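Local coordinates for DUF1214 domain-containing protein (Burkholderia cenocepacia, PDB 6ANS) that is of unknown function but belongs to the DUF1214 family, forms a two-chain assembly in the crystal and binds a sodium ion, at residues G34-D39 with G230-A235; S71-I76 with Q236-T241; P254-L259 with H280-L285; A290-V295 with R377-K382. All blocks are in the same frame, centred on the assembly; numbering follows the deposited sequence.

Contact 1. Residues G34-D39 with G230-A235; sequences GQTWAD and GLMRAA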
# COMPACT_ATOMS: atom_id res chain seq x y z
N GLY A 34 -11.65 -8.90 -21.48
CA GLY A 34 -12.30 -8.92 -20.19
C GLY A 34 -12.45 -10.30 -19.58
O GLY A 34 -12.86 -10.41 -18.41
N GLN A 35 -12.14 -11.36 -20.33
CA GLN A 35 -12.23 -12.70 -19.78
C GLN A 35 -11.26 -12.88 -18.61
O GLN A 35 -11.64 -13.42 -17.56
CB GLN A 35 -11.94 -13.73 -20.89
CG GLN A 35 -12.08 -15.17 -20.45
CD GLN A 35 -13.50 -15.47 -20.02
OE1 GLN A 35 -14.45 -15.34 -20.80
NE2 GLN A 35 -13.65 -15.91 -18.78
N THR A 36 -10.03 -12.36 -18.74
CA THR A 36 -9.06 -12.49 -17.66
C THR A 36 -9.56 -11.81 -16.40
O THR A 36 -9.39 -12.33 -15.28
CB THR A 36 -7.70 -11.90 -18.06
OG1 THR A 36 -7.29 -12.45 -19.31
CG2 THR A 36 -6.65 -12.21 -17.00
N TRP A 37 -10.15 -10.62 -16.56
CA TRP A 37 -10.68 -9.92 -15.40
C TRP A 37 -11.77 -10.73 -14.73
O TRP A 37 -11.82 -10.82 -13.50
CB TRP A 37 -11.20 -8.53 -15.81
CG TRP A 37 -11.64 -7.71 -14.62
CD1 TRP A 37 -12.92 -7.43 -14.25
CD2 TRP A 37 -10.79 -7.09 -13.64
NE1 TRP A 37 -12.92 -6.68 -13.11
CE2 TRP A 37 -11.63 -6.45 -12.71
CE3 TRP A 37 -9.40 -7.01 -13.46
CZ2 TRP A 37 -11.13 -5.75 -11.62
CZ3 TRP A 37 -8.90 -6.31 -12.37
CH2 TRP A 37 -9.77 -5.69 -11.47
N ALA A 38 -12.64 -11.35 -15.53
CA ALA A 38 -13.67 -12.21 -14.95
C ALA A 38 -13.04 -13.37 -14.19
O ALA A 38 -13.41 -13.65 -13.04
CB ALA A 38 -14.61 -12.72 -16.04
N ASP A 39 -12.07 -14.05 -14.82
CA ASP A 39 -11.41 -15.18 -14.17
C ASP A 39 -10.69 -14.75 -12.90
O ASP A 39 -10.68 -15.48 -11.90
CB ASP A 39 -10.42 -15.83 -15.13
CG ASP A 39 -11.10 -16.50 -16.29
OD1 ASP A 39 -12.36 -16.59 -16.27
OD2 ASP A 39 -10.39 -16.89 -17.23
N GLY A 230 0.24 -11.49 -14.73
CA GLY A 230 0.31 -10.89 -13.41
C GLY A 230 -1.01 -10.98 -12.66
O GLY A 230 -1.04 -11.27 -11.47
N LEU A 231 -2.12 -10.75 -13.36
CA LEU A 231 -3.42 -10.83 -12.70
C LEU A 231 -3.71 -12.24 -12.20
O LEU A 231 -4.12 -12.44 -11.05
CB LEU A 231 -4.52 -10.35 -13.64
CG LEU A 231 -4.56 -8.83 -13.86
CD1 LEU A 231 -5.51 -8.47 -15.01
CD2 LEU A 231 -4.97 -8.13 -12.58
N MSE A 232 -3.50 -13.25 -13.05
CA MSE A 232 -3.80 -14.62 -12.66
C MSE A 232 -2.87 -15.05 -11.52
O MSE A 232 -3.32 -15.68 -10.56
CB MSE A 232 -3.70 -15.58 -13.86
CG MSE A 232 -4.83 -15.38 -14.89
SE MSE A 232 -6.62 -14.91 -14.10
CE MSE A 232 -6.89 -16.56 -13.05
N ARG A 233 -1.59 -14.68 -11.59
CA ARG A 233 -0.70 -15.01 -10.48
C ARG A 233 -1.15 -14.33 -9.19
O ARG A 233 -1.12 -14.94 -8.12
CB ARG A 233 0.76 -14.65 -10.81
CG ARG A 233 1.48 -15.71 -11.70
CD ARG A 233 2.98 -15.39 -11.85
NE ARG A 233 3.18 -14.19 -12.66
CZ ARG A 233 3.17 -14.18 -13.99
NH1 ARG A 233 3.00 -15.32 -14.65
NH2 ARG A 233 3.35 -13.05 -14.66
N ALA A 234 -1.58 -13.07 -9.29
CA ALA A 234 -2.06 -12.37 -8.10
C ALA A 234 -3.27 -13.07 -7.51
O ALA A 234 -3.32 -13.33 -6.30
CB ALA A 234 -2.40 -10.91 -8.45
N ALA A 235 -4.25 -13.43 -8.35
CA ALA A 235 -5.45 -14.12 -7.86
C ALA A 235 -5.09 -15.46 -7.26
O ALA A 235 -5.61 -15.84 -6.21
CB ALA A 235 -6.48 -14.30 -8.99

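Contact 2. Residues S71-I76 with Q236-T241; sequences SRLMRI and QFVEQT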
# COMPACT_ATOMS: atom_id res chain seq x y z
N SER A 71 -8.83 -9.92 1.50
CA SER A 71 -8.61 -8.63 0.84
C SER A 71 -7.17 -8.14 1.06
O SER A 71 -6.60 -7.48 0.18
CB SER A 71 -9.62 -7.60 1.34
OG SER A 71 -9.26 -7.04 2.60
N ARG A 72 -6.58 -8.45 2.21
CA ARG A 72 -5.18 -8.08 2.45
C ARG A 72 -4.22 -8.86 1.56
O ARG A 72 -3.23 -8.31 1.06
CB ARG A 72 -4.83 -8.27 3.92
CG ARG A 72 -5.54 -7.27 4.82
CD ARG A 72 -5.43 -7.66 6.28
NE ARG A 72 -5.81 -6.55 7.15
CZ ARG A 72 -5.53 -6.49 8.45
NH1 ARG A 72 -4.87 -7.48 9.04
NH2 ARG A 72 -5.90 -5.41 9.15
N LEU A 73 -4.49 -10.15 1.35
CA LEU A 73 -3.63 -10.93 0.46
C LEU A 73 -3.66 -10.36 -0.95
O LEU A 73 -2.63 -10.29 -1.63
CB LEU A 73 -4.08 -12.39 0.46
CG LEU A 73 -3.90 -13.11 1.80
CD1 LEU A 73 -4.39 -14.54 1.70
CD2 LEU A 73 -2.45 -13.07 2.23
N MSE A 74 -4.84 -9.91 -1.38
CA MSE A 74 -5.09 -9.25 -2.67
C MSE A 74 -4.16 -8.09 -2.92
O MSE A 74 -3.58 -7.92 -3.98
CB MSE A 74 -6.52 -8.71 -2.69
CG MSE A 74 -7.48 -9.37 -3.60
SE MSE A 74 -9.21 -8.44 -3.44
CE MSE A 74 -8.83 -7.16 -4.86
N ARG A 75 -4.12 -7.23 -1.92
CA ARG A 75 -3.31 -6.02 -2.03
C ARG A 75 -1.84 -6.38 -2.17
O ARG A 75 -1.14 -5.83 -3.04
CB ARG A 75 -3.56 -5.13 -0.81
CG ARG A 75 -4.97 -4.48 -0.78
CD ARG A 75 -5.41 -4.10 0.65
NE ARG A 75 -4.43 -3.23 1.29
CZ ARG A 75 -4.10 -3.28 2.58
NH1 ARG A 75 -4.68 -4.15 3.40
NH2 ARG A 75 -3.18 -2.45 3.05
N ILE A 76 -1.36 -7.32 -1.35
CA ILE A 76 0.03 -7.77 -1.45
C ILE A 76 0.26 -8.42 -2.81
O ILE A 76 1.25 -8.14 -3.50
CB ILE A 76 0.36 -8.76 -0.31
CG1 ILE A 76 0.30 -8.06 1.05
CG2 ILE A 76 1.73 -9.35 -0.51
CD1 ILE A 76 0.31 -9.06 2.20
N GLN A 236 -4.20 -16.21 -7.93
CA GLN A 236 -3.82 -17.52 -7.43
C GLN A 236 -2.98 -17.42 -6.16
O GLN A 236 -3.01 -18.35 -5.34
CB GLN A 236 -3.09 -18.30 -8.52
CG GLN A 236 -4.06 -18.93 -9.54
CD GLN A 236 -3.49 -18.96 -10.95
OE1 GLN A 236 -2.28 -18.84 -11.15
NE2 GLN A 236 -4.37 -19.16 -11.94
N PHE A 237 -2.25 -16.32 -5.98
CA PHE A 237 -1.55 -16.07 -4.72
C PHE A 237 -2.52 -16.00 -3.54
O PHE A 237 -2.23 -16.56 -2.48
CB PHE A 237 -0.74 -14.77 -4.83
CG PHE A 237 0.10 -14.46 -3.60
CD1 PHE A 237 1.42 -14.92 -3.50
CD2 PHE A 237 -0.42 -13.68 -2.57
CE1 PHE A 237 2.20 -14.62 -2.38
CE2 PHE A 237 0.34 -13.38 -1.44
CZ PHE A 237 1.66 -13.84 -1.34
N VAL A 238 -3.65 -15.31 -3.70
CA VAL A 238 -4.62 -15.21 -2.61
C VAL A 238 -5.13 -16.60 -2.24
O VAL A 238 -5.14 -16.99 -1.06
CB VAL A 238 -5.80 -14.30 -3.01
CG1 VAL A 238 -6.87 -14.36 -1.92
CG2 VAL A 238 -5.34 -12.89 -3.22
N GLU A 239 -5.54 -17.37 -3.24
CA GLU A 239 -6.10 -18.69 -2.97
C GLU A 239 -5.06 -19.61 -2.35
O GLU A 239 -5.32 -20.28 -1.34
CB GLU A 239 -6.65 -19.31 -4.25
CG GLU A 239 -7.17 -20.74 -4.05
CD GLU A 239 -8.16 -21.15 -5.13
OE1 GLU A 239 -7.74 -21.16 -6.30
OE2 GLU A 239 -9.32 -21.50 -4.80
N GLN A 240 -3.85 -19.66 -2.94
CA GLN A 240 -2.84 -20.61 -2.46
C GLN A 240 -2.25 -20.20 -1.11
O GLN A 240 -1.96 -21.07 -0.28
CB GLN A 240 -1.71 -20.77 -3.49
CG GLN A 240 -2.13 -21.39 -4.81
CD GLN A 240 -2.79 -22.74 -4.63
OE1 GLN A 240 -2.31 -23.59 -3.87
NE2 GLN A 240 -3.90 -22.96 -5.34
N THR A 241 -2.06 -18.91 -0.88
CA THR A 241 -1.47 -18.49 0.39
C THR A 241 -2.43 -18.75 1.54
O THR A 241 -2.03 -19.29 2.58
CB THR A 241 -1.09 -17.01 0.35
OG1 THR A 241 -0.14 -16.80 -0.70
CG2 THR A 241 -0.49 -16.52 1.70

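Contact 3. Residues P254-L259 with H280-L285; sequences PHVNAL and HSCWSL. With EDO (1,2-ethanediol), chain H.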
# COMPACT_ATOMS: atom_id res chain seq x y z
N PRO A 254 -3.88 -30.93 17.06
CA PRO A 254 -3.50 -31.96 18.05
C PRO A 254 -2.64 -31.44 19.19
O PRO A 254 -2.66 -32.03 20.28
CB PRO A 254 -2.76 -33.02 17.21
CG PRO A 254 -3.29 -32.84 15.82
CD PRO A 254 -3.57 -31.36 15.68
N HIS A 255 -1.88 -30.36 18.99
CA HIS A 255 -1.10 -29.81 20.09
C HIS A 255 -1.54 -28.37 20.41
O HIS A 255 -0.71 -27.48 20.60
CB HIS A 255 0.41 -29.89 19.79
CG HIS A 255 0.85 -29.29 18.49
ND1 HIS A 255 1.01 -27.93 18.31
CD2 HIS A 255 1.19 -29.86 17.31
CE1 HIS A 255 1.42 -27.69 17.07
NE2 HIS A 255 1.53 -28.85 16.44
N VAL A 256 -2.86 -28.17 20.49
CA VAL A 256 -3.41 -26.87 20.86
C VAL A 256 -2.91 -26.45 22.24
O VAL A 256 -2.84 -27.27 23.16
CB VAL A 256 -4.95 -26.93 20.82
CG1 VAL A 256 -5.48 -27.99 21.80
CG2 VAL A 256 -5.57 -25.57 21.15
N ASN A 257 -2.56 -25.18 22.38
CA ASN A 257 -2.07 -24.57 23.62
C ASN A 257 -0.73 -25.12 24.09
O ASN A 257 -0.30 -24.80 25.20
CB ASN A 257 -3.09 -24.71 24.77
CG ASN A 257 -4.32 -23.82 24.57
OD1 ASN A 257 -4.23 -22.75 23.95
ND2 ASN A 257 -5.45 -24.24 25.10
N ALA A 258 -0.05 -25.95 23.30
CA ALA A 258 1.36 -26.23 23.49
C ALA A 258 2.14 -25.49 22.41
O ALA A 258 1.55 -24.94 21.48
CB ALA A 258 1.65 -27.74 23.45
N LEU A 259 3.46 -25.49 22.50
CA LEU A 259 4.29 -24.75 21.55
C LEU A 259 5.48 -25.59 21.12
O LEU A 259 6.64 -25.25 21.40
CB LEU A 259 4.74 -23.42 22.16
CG LEU A 259 5.30 -22.36 21.23
CD1 LEU A 259 4.38 -22.20 20.04
CD2 LEU A 259 5.41 -21.02 22.01
N HIS A 280 5.62 -22.99 15.98
CA HIS A 280 4.29 -22.59 15.57
C HIS A 280 3.26 -23.46 16.28
O HIS A 280 3.41 -24.68 16.34
CB HIS A 280 4.07 -22.73 14.05
CG HIS A 280 4.89 -21.79 13.21
ND1 HIS A 280 4.66 -20.43 13.16
CD2 HIS A 280 5.90 -22.03 12.33
CE1 HIS A 280 5.51 -19.87 12.32
NE2 HIS A 280 6.27 -20.82 11.80
N SER A 281 2.17 -22.85 16.74
CA SER A 281 1.07 -23.63 17.27
C SER A 281 -0.22 -22.83 17.18
O SER A 281 -0.22 -21.67 16.78
CB SER A 281 1.34 -24.06 18.72
OG SER A 281 0.54 -25.19 19.06
N CYS A 282 -1.31 -23.47 17.58
CA CYS A 282 -2.58 -22.80 17.77
C CYS A 282 -2.90 -22.77 19.26
O CYS A 282 -2.37 -23.56 20.05
CB CYS A 282 -3.71 -23.47 16.98
SG CYS A 282 -4.20 -25.11 17.56
N TRP A 283 -3.75 -21.82 19.64
CA TRP A 283 -4.13 -21.65 21.04
C TRP A 283 -5.63 -21.41 21.12
O TRP A 283 -6.26 -20.94 20.17
CB TRP A 283 -3.37 -20.48 21.70
CG TRP A 283 -3.59 -19.17 21.02
CD1 TRP A 283 -2.87 -18.64 19.99
CD2 TRP A 283 -4.64 -18.23 21.29
NE1 TRP A 283 -3.39 -17.43 19.62
CE2 TRP A 283 -4.47 -17.15 20.41
CE3 TRP A 283 -5.69 -18.20 22.21
CZ2 TRP A 283 -5.31 -16.04 20.42
CZ3 TRP A 283 -6.53 -17.09 22.21
CH2 TRP A 283 -6.34 -16.03 21.31
N SER A 284 -6.19 -21.72 22.28
CA SER A 284 -7.62 -21.60 22.53
C SER A 284 -7.84 -21.33 24.01
O SER A 284 -7.49 -22.18 24.84
CB SER A 284 -8.35 -22.89 22.10
OG SER A 284 -9.73 -22.81 22.40
N LEU A 285 -8.40 -20.17 24.33
CA LEU A 285 -8.54 -19.76 25.73
C LEU A 285 -9.90 -19.12 25.97
O LEU A 285 -10.30 -18.21 25.25
CB LEU A 285 -7.44 -18.76 26.13
CG LEU A 285 -6.00 -19.25 26.20
CD1 LEU A 285 -5.05 -18.05 26.36
CD2 LEU A 285 -5.84 -20.24 27.34
C1 EDO H . 7.27 -18.48 7.90
O1 EDO H . 7.87 -17.25 8.35
C2 EDO H . 8.03 -19.70 8.44
O2 EDO H . 7.71 -19.97 9.82

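Contact 4. Residues A290-V295 with R377-K382; sequences ALVIDV and RTRVVK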
# COMPACT_ATOMS: atom_id res chain seq x y z
N ALA A 290 -5.67 -18.39 31.10
CA ALA A 290 -4.41 -17.84 30.63
C ALA A 290 -3.51 -18.99 30.22
O ALA A 290 -3.56 -20.08 30.79
CB ALA A 290 -3.74 -16.99 31.71
N LEU A 291 -2.68 -18.73 29.21
CA LEU A 291 -1.66 -19.67 28.77
C LEU A 291 -0.32 -19.19 29.31
O LEU A 291 0.14 -18.10 28.97
CB LEU A 291 -1.62 -19.76 27.24
CG LEU A 291 -0.64 -20.81 26.71
CD1 LEU A 291 -1.10 -22.23 27.06
CD2 LEU A 291 -0.42 -20.66 25.23
N VAL A 292 0.31 -20.02 30.14
CA VAL A 292 1.58 -19.69 30.76
C VAL A 292 2.68 -20.39 29.98
O VAL A 292 2.74 -21.62 29.94
CB VAL A 292 1.62 -20.12 32.24
CG1 VAL A 292 2.95 -19.69 32.88
CG2 VAL A 292 0.42 -19.54 32.99
N ILE A 293 3.56 -19.60 29.37
CA ILE A 293 4.68 -20.10 28.58
C ILE A 293 5.96 -19.84 29.36
O ILE A 293 6.16 -18.74 29.89
CB ILE A 293 4.75 -19.42 27.19
CG1 ILE A 293 3.37 -19.43 26.52
CG2 ILE A 293 5.79 -20.08 26.31
CD1 ILE A 293 3.30 -18.59 25.25
N ASP A 294 6.84 -20.85 29.41
CA ASP A 294 8.08 -20.78 30.18
C ASP A 294 9.23 -21.34 29.37
O ASP A 294 9.10 -22.40 28.74
CB ASP A 294 7.99 -21.58 31.48
CG ASP A 294 7.18 -20.88 32.54
OD1 ASP A 294 7.63 -19.83 33.04
OD2 ASP A 294 6.09 -21.38 32.87
N VAL A 295 10.37 -20.66 29.43
CA VAL A 295 11.66 -21.21 29.05
C VAL A 295 12.57 -21.10 30.27
O VAL A 295 12.62 -20.05 30.93
CB VAL A 295 12.27 -20.49 27.83
CG1 VAL A 295 11.45 -20.80 26.57
CG2 VAL A 295 12.36 -18.98 28.06
N ARG A 377 7.84 -24.63 27.44
CA ARG A 377 6.73 -25.41 27.98
C ARG A 377 5.56 -24.47 28.23
O ARG A 377 5.72 -23.26 28.37
CB ARG A 377 7.13 -26.12 29.28
CG ARG A 377 7.74 -25.24 30.34
CD ARG A 377 8.35 -26.07 31.49
NE ARG A 377 9.04 -25.24 32.47
CZ ARG A 377 8.42 -24.56 33.43
NH1 ARG A 377 7.10 -24.62 33.53
NH2 ARG A 377 9.10 -23.82 34.29
N THR A 378 4.36 -25.05 28.24
CA THR A 378 3.13 -24.29 28.40
C THR A 378 2.21 -25.00 29.38
O THR A 378 2.30 -26.22 29.57
CB THR A 378 2.38 -24.13 27.06
OG1 THR A 378 1.86 -25.40 26.67
CG2 THR A 378 3.31 -23.60 25.97
N ARG A 379 1.31 -24.23 29.99
CA ARG A 379 0.20 -24.80 30.74
C ARG A 379 -0.92 -23.76 30.79
O ARG A 379 -0.68 -22.56 30.71
CB ARG A 379 0.62 -25.23 32.15
CG ARG A 379 0.96 -24.11 33.09
CD ARG A 379 1.60 -24.66 34.37
NE ARG A 379 1.68 -23.64 35.42
CZ ARG A 379 2.64 -22.72 35.49
NH1 ARG A 379 3.60 -22.71 34.57
NH2 ARG A 379 2.64 -21.82 36.47
N VAL A 380 -2.16 -24.26 30.86
CA VAL A 380 -3.34 -23.42 30.96
C VAL A 380 -3.79 -23.34 32.41
O VAL A 380 -3.94 -24.37 33.08
CB VAL A 380 -4.48 -23.94 30.07
CG1 VAL A 380 -5.73 -23.09 30.26
CG2 VAL A 380 -4.05 -23.94 28.60
N VAL A 381 -4.01 -22.12 32.91
CA VAL A 381 -4.51 -21.90 34.26
C VAL A 381 -5.64 -20.87 34.20
O VAL A 381 -5.91 -20.27 33.16
CB VAL A 381 -3.41 -21.42 35.22
CG1 VAL A 381 -2.23 -22.39 35.22
CG2 VAL A 381 -2.96 -20.01 34.85
N LYS A 382 -6.30 -20.69 35.34
CA LYS A 382 -7.28 -19.62 35.47
C LYS A 382 -6.55 -18.30 35.65
O LYS A 382 -5.62 -18.19 36.45
CB LYS A 382 -8.19 -19.89 36.66
CG LYS A 382 -9.14 -21.07 36.49
CD LYS A 382 -10.30 -20.71 35.59
CE LYS A 382 -11.22 -21.89 35.36
NZ LYS A 382 -12.40 -21.50 34.54
O HOH W 1 4.45 -23.05 31.66

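Contact 1. Residues G34-D39 with G230-A235
The selenium-bearing side chain of Met232 (selenomethionine) lies against Thr36 and Asp39, one helical turn apart on the facing helix. Its SE stands 4.0 Å from Thr36 CG2 and equally far from Asp39 CB, so one large, polarisable atom touches both residues. With the chain bent at both chi2 (-36°) and chi3 (-62°), the selenoether folds toward the facing helix, and its terminal CE comes to rest 4.1 Å from Asp39 O. Thr36 suits its place because its methyl, CG2, is the branch turned to the partner. A second patch is formed by Leu231 and Trp37, where CD2 of the leucine meets the indole at its edge, 4.3 Å from CZ3; CD1 of the same leucine comes near the Thr36 methyl. The indole NE1 is used elsewhere, donating to Leu44 O of the second subunit. Of the Asp39 side chain it is CB that meets Met232, while OD1 accepts from Gln35 NE2 at 2.9 Å, met from above the carboxylate plane. The two short helical segments run almost parallel, 6° apart, with axes 9.7 Å from each other, and Phe40 and Thr43 continue the same packing toward Ala235. No hydrogen bond crosses between them, so this pairing of helices 35-46 and 224-251 rests on dispersion between apolar surfaces, and Asp39 OD1 and Trp37 NE1 find their partners elsewhere.

Contact 2. Residues S71-I76 with Q236-T241
Val238 holds CG1 anti to its backbone N (chi1 174°), which leaves CG2 beside that nitrogen and aimed at the backbone of the facing helix. There CG2 comes to 3.5 Å from Met74 N; the side chain of this selenomethionine, modelled in two conformers, starts out the other way. Leu73 has its CG anti to the carbonyl carbon (chi1 -66°), and its side chain spreads over the opposing turn: CB lies 3.9 Å from Val238 CG2, CD1 rests on Val238 O, and CD2 meets the methyl CG2 of Thr241 at 4.0 Å. A small, beta-branched valine suits the point of nearest approach, where the CA atoms of Leu73 and Val238 are 5.4 Å apart and the segment axes 8.7 Å, crossing at 132°. Phe237 flanks this centre, its CE2 lying 4.4 Å from Ile76 CG2 and its CD2 near Leu73 O.

Thr241 OG1 sits over the centre of the Phe237 ring, 3.3 Å above its plane, and donates to Phe237 O at 2.8 Å. That carbonyl oxygen also accepts from Thr241 N, the two donors arriving from opposite faces of its plane. The threonine methyl, by contrast, is given to Leu73. Leu44 of helix 35-46 covers Val238. With no hydrogen bond between the segments, the buried crossing depends on close apolar fit, the Thr241 hydroxyl being satisfied within its own helix.

Contact 3. Residues P254-L259 with H280-L285
Ser281 OG lies between two partners from the loop: it donates to Ala258 O at 2.6 Å and accepts from His255 ND1 at 2.9 Å. The imidazole presents its edge to the hydroxyl, which lies near the ring plane, although the bond is bent to 137° at the hydrogen. Serine suits this place because a single small group can give one bond and take another. Further along, the Asn257 carboxamide grips the backbone of Ser284 at two points, OD1 accepting from Ser284 N at 2.8 Å and ND2 donating to Ser284 O at 2.9 Å. Between these side-chain links, Asn257 N donates to Cys282 O.

Around this polar shell, Val256 CB packs on Cys282 SG at 3.8 Å and Leu259 CD1 on Ser281 CB. What positions the loop is the type II turn from His255 to Ala258, with Asn257, at positive phi (66°), as its third residue, a place asparagine tolerates well. At the start of 280-285, His280 points away from the loop, and its NE2 donates to O2 of a 1,2-ethanediol, probably from the crystallisation liquor, at 2.6 Å.

The loop, which follows helix 224-251, thereby lies along strand 276-284, an outermost strand of its sheet. Strand 360-368 pairs with that strand by backbone bonds from Ile363 and Gly361, and Asn257 O reaches Thr378 OG1 of strand 377-382.

Contact 4. Residues A290-V295 with R377-K382
An antiparallel strand pair at one margin of a mixed sheet joins 290-295 to 377-382. Three hydrogen-bonded pairs, Ala290 with Val381, Val292 with Arg379 and Asp294 with Arg377, are each closed by two backbone bonds; Val292 N to Arg379 O, at 2.8 Å, is nearly straight (173°).

Asp294, Arg377 and Arg379 form a salt-bridge network on one face. The Arg377 guanidinium lies over Asp294, stacked at 27° to the carboxylate with Asp294 CB beneath its centre; NH1 is 3.5 Å from Asp294 OD2, an attraction of charges without a directed N-H. Arg379 brings its edge instead, nearly coplanar with the carboxylate, and its NH1 gives OD2 a weak hydrogen bond of 3.3 Å. Arginine suits both places, long enough to reach over the neighbouring strand and flat enough to stack or offer an edge; Arg379 also covers Val292, whose CG1 is 3.5 Å from NH1. A water donates to Asp294 OD2 (2.6 Å) and to Val292 O, while Asp294 OD1 is bonded to Thr339 OG1. Two positive neighbours would probably favour the ionised carboxylate.

Val292 CG2 meets Val381 CG2 at 3.9 Å on this face; on the other, Leu291 CD1 packs on Val380 CG2 at 3.7 Å. Strand 338-343 flanks 289-295 on its far side from 377-382, an outermost strand. Leu386 of helix 383-389 packs on Ala290, Val292 and Val381, and Ile293 faces Ile363 and Trp365 of strand 360-368.

Overall arrangement
Contacts 1 and 2 adjoin along helix 224-251, their centres 13 Å apart, and both touch the second subunit, so one long helix carries the packing of helices 35-46 and 60-83 beside the dimer interface. Contacts 3 and 4 form another pair, with centres 11 Å apart, and they touch directly: Leu285 of contact 3 packs against Leu291 of contact 4, where strands 276-284 and 289-295 follow each other in the chain. Contacts 1 and 4 lie on opposite sides of the chain's centre, 46 Å between centres. The sodium ion, bound at Gly103 and Ala104, lies about 5 Å from the His280 side chain of contact 3 and about 10 Å from that of Thr241 in contact 2.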